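Long-range contact in FdhC (Acinetobacter nosocomialis, PDB 5KTC), which is a sugar N-acyltransferase of the GNAT superfamily that probably transfers a 3-hydroxybutanoyl group from coenzyme A to the amino group of a dTDP-linked 3-amino-3,6-dideoxy-D-galactose: residues Tyr12-Glu17 with Ile67-Asp72. Numbering follows the deposited sequence.
Sequences YLRLVE and IIFRSD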
loop_
_atom_site.group_PDB
_atom_site.type_symbol
_atom_site.label_atom_id
_atom_site.label_comp_id
_atom_site.label_asym_id
_atom_site.label_seq_id
_atom_site.Cartn_x
_atom_site.Cartn_y
_atom_site.Cartn_z
ATOM N N TYR A 12 -2.276 -6.834 8.930
ATOM C CA TYR A 12 -2.671 -5.589 9.495
ATOM C C TYR A 12 -1.569 -4.583 9.252
ATOM O O TYR A 12 -0.446 -4.966 8.909
ATOM C CB TYR A 12 -2.965 -5.685 10.985
ATOM C CG TYR A 12 -1.851 -6.108 11.893
ATOM C CD1 TYR A 12 -1.615 -7.452 12.174
ATOM C CD2 TYR A 12 -1.023 -5.185 12.480
ATOM C CE1 TYR A 12 -0.630 -7.852 13.049
ATOM C CE2 TYR A 12 -0.009 -5.584 13.350
ATOM C CZ TYR A 12 0.222 -6.917 13.624
ATOM O OH TYR A 12 1.293 -7.350 14.430
ATOM N N LEU A 13 -1.923 -3.330 9.344
ATOM C CA LEU A 13 -0.993 -2.220 9.082
ATOM C C LEU A 13 -0.897 -1.370 10.304
ATOM O O LEU A 13 -1.880 -1.128 10.957
ATOM C CB LEU A 13 -1.485 -1.296 7.952
ATOM C CG LEU A 13 -1.794 -1.804 6.532
ATOM C CD1 LEU A 13 -1.694 -0.761 5.437
ATOM C CD2 LEU A 13 -1.140 -3.064 6.099
ATOM N N ARG A 14 0.277 -0.794 10.533
ATOM C CA ARG A 14 0.441 0.257 11.550
ATOM C C ARG A 14 1.455 1.272 11.126
ATOM O O ARG A 14 2.364 0.932 10.325
ATOM C CB ARG A 14 0.760 -0.338 12.915
ATOM C CG ARG A 14 2.140 -0.977 13.010
ATOM C CD ARG A 14 2.933 -0.477 14.230
ATOM N NE ARG A 14 4.214 -1.143 14.305
ATOM C CZ ARG A 14 5.343 -0.765 13.716
ATOM N NH1 ARG A 14 5.404 0.372 13.025
ATOM N NH2 ARG A 14 6.437 -1.530 13.846
ATOM N N LEU A 15 1.324 2.503 11.626
ATOM C CA LEU A 15 2.248 3.566 11.168
ATOM C C LEU A 15 3.715 3.300 11.457
ATOM O O LEU A 15 4.073 2.788 12.534
ATOM C CB LEU A 15 1.833 4.890 11.788
ATOM C CG LEU A 15 0.464 5.425 11.309
ATOM C CD1 LEU A 15 -0.031 6.641 12.077
ATOM C CD2 LEU A 15 0.532 5.750 9.827
ATOM N N VAL A 16 4.559 3.666 10.492
ATOM C CA VAL A 16 6.023 3.566 10.621
ATOM C C VAL A 16 6.554 4.381 11.802
ATOM O O VAL A 16 6.066 5.494 12.058
ATOM C CB VAL A 16 6.702 3.973 9.295
ATOM C CG1 VAL A 16 8.204 4.192 9.426
ATOM C CG2 VAL A 16 6.417 2.871 8.292
ATOM N N GLU A 17 7.514 3.808 12.519
ATOM C CA GLU A 17 8.264 4.570 13.585
ATOM C C GLU A 17 9.765 4.544 13.233
ATOM O O GLU A 17 10.208 3.701 12.417
ATOM C CB GLU A 17 8.047 3.940 14.967
ATOM C CG GLU A 17 6.611 3.763 15.481
ATOM C CD GLU A 17 5.868 5.066 15.697
ATOM O OE1 GLU A 17 4.628 5.032 15.753
ATOM O OE2 GLU A 17 6.510 6.132 15.833
ATOM N N ILE A 67 3.999 -0.111 8.130
ATOM C CA ILE A 67 4.523 -1.466 8.098
ATOM C C ILE A 67 3.304 -2.406 7.955
ATOM O O ILE A 67 2.288 -2.159 8.599
ATOM C CB ILE A 67 5.279 -1.846 9.376
ATOM C CG1 ILE A 67 6.369 -0.829 9.683
ATOM C CG2 ILE A 67 5.815 -3.252 9.264
ATOM C CD1 ILE A 67 7.444 -0.682 8.612
ATOM N N ILE A 68 3.466 -3.398 7.088
ATOM C CA ILE A 68 2.508 -4.446 6.877
ATOM C C ILE A 68 2.964 -5.622 7.740
ATOM O O ILE A 68 4.140 -6.025 7.649
ATOM C CB ILE A 68 2.416 -4.884 5.416
ATOM C CG1 ILE A 68 2.123 -3.704 4.458
ATOM C CG2 ILE A 68 1.340 -5.968 5.301
ATOM C CD1 ILE A 68 2.226 -4.077 2.981
ATOM N N PHE A 69 2.046 -6.194 8.518
ATOM C CA PHE A 69 2.335 -7.303 9.446
ATOM C C PHE A 69 1.483 -8.499 9.090
ATOM O O PHE A 69 0.384 -8.308 8.630
ATOM C CB PHE A 69 2.003 -6.927 10.898
ATOM C CG PHE A 69 3.066 -6.132 11.573
ATOM C CD1 PHE A 69 3.070 -4.707 11.489
ATOM C CD2 PHE A 69 4.075 -6.794 12.298
ATOM C CE1 PHE A 69 4.082 -3.980 12.124
ATOM C CE2 PHE A 69 5.075 -6.058 12.907
ATOM C CZ PHE A 69 5.075 -4.656 12.819
ATOM N N ARG A 70 2.009 -9.703 9.307
ATOM C CA ARG A 70 1.156 -10.888 9.317
ATOM C C ARG A 70 0.555 -11.116 10.719
ATOM O O ARG A 70 1.238 -11.040 11.761
ATOM C CB ARG A 70 1.787 -12.084 8.654
ATOM C CG ARG A 70 2.907 -12.735 9.338
ATOM C CD ARG A 70 3.471 -13.828 8.481
ATOM N NE ARG A 70 2.589 -15.001 8.547
ATOM C CZ ARG A 70 2.573 -15.986 7.670
ATOM N NH1 ARG A 70 3.314 -15.933 6.572
ATOM N NH2 ARG A 70 1.738 -17.012 7.864
ATOM N N SER A 71 -0.769 -11.275 10.714
ATOM C CA SER A 71 -1.575 -11.394 11.903
ATOM C C SER A 71 -1.298 -12.614 12.771
ATOM O O SER A 71 -1.515 -12.533 13.952
ATOM C CB SER A 71 -3.051 -11.526 11.509
ATOM O OG SER A 71 -3.425 -10.359 10.810
ATOM N N ASP A 72 -0.923 -13.730 12.172
ATOM C CA ASP A 72 -0.832 -15.013 12.897
ATOM C C ASP A 72 0.353 -15.013 13.887
ATOM O O ASP A 72 0.217 -15.554 14.996
ATOM C CB ASP A 72 -0.850 -16.204 11.936
ATOM C CG ASP A 72 0.345 -16.272 11.056
ATOM O OD1 ASP A 72 1.186 -15.325 11.064
ATOM O OD2 ASP A 72 0.443 -17.250 10.288
#
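Tyr12 and Phe69 pair across two antiparallel strands through hydrogen bonds from Tyr12 N to Phe69 O and from Phe69 N to Tyr12 O at 2.8 Å. Arg14 and Ile67 form the next hydrogen-bonded pair, with bonds from Arg14 N to Ile67 O and from Ile67 N to Arg14 O at 2.9 Å. Between them lies the non-hydrogen-bonded pair Leu13 and Ile68, where Leu13 CA makes a CA-H...O contact with Ile67 O. The strand directions differ by 144°.

Tyr12, Arg14, Ile67 and Phe69 share one face. Tyr12 CG stands between the backbone N and the carbonyl carbon (chi1 61°), and the ring leans over Phe69. Phe69 CB sits over the tyrosine ring face in a CH-pi contact, 3.4 Å from the ring centroid. The two rings are nearly parallel, at 6°, but slid apart, and barely overlap. At the edge of the Tyr12 ring, Ser71 OG approaches CD1.

Strand 11-15 is the outermost strand at one end of the mixed sheet of this GNAT fold. Strand 63-70 lies between it and strand 75-86.

The Arg14 chain is bent at its second torsion and runs past the far end of the Phe69 ring. Its NH2 lies at the ring edge, 3.6 Å from Phe69 CZ. Ile67 CB lies over one face of the guanidinium, offset toward its rim. NH1 is held by two partners: a hydrogen bond to Leu15 O at 2.8 Å, from above the carbonyl plane, and a salt bridge to the Asp20 carboxylate.

On the other face Leu13 CD2 packs against Ile68 CG1 at 3.7 Å, the side chains side by side. Ile68 also lies close to Trp97 and Leu99, which bind CoA. Where strand 11-15 ends, Val16 CG2 touches Ile67 CD1, and helix 44-59 covers Val16 through Ile51.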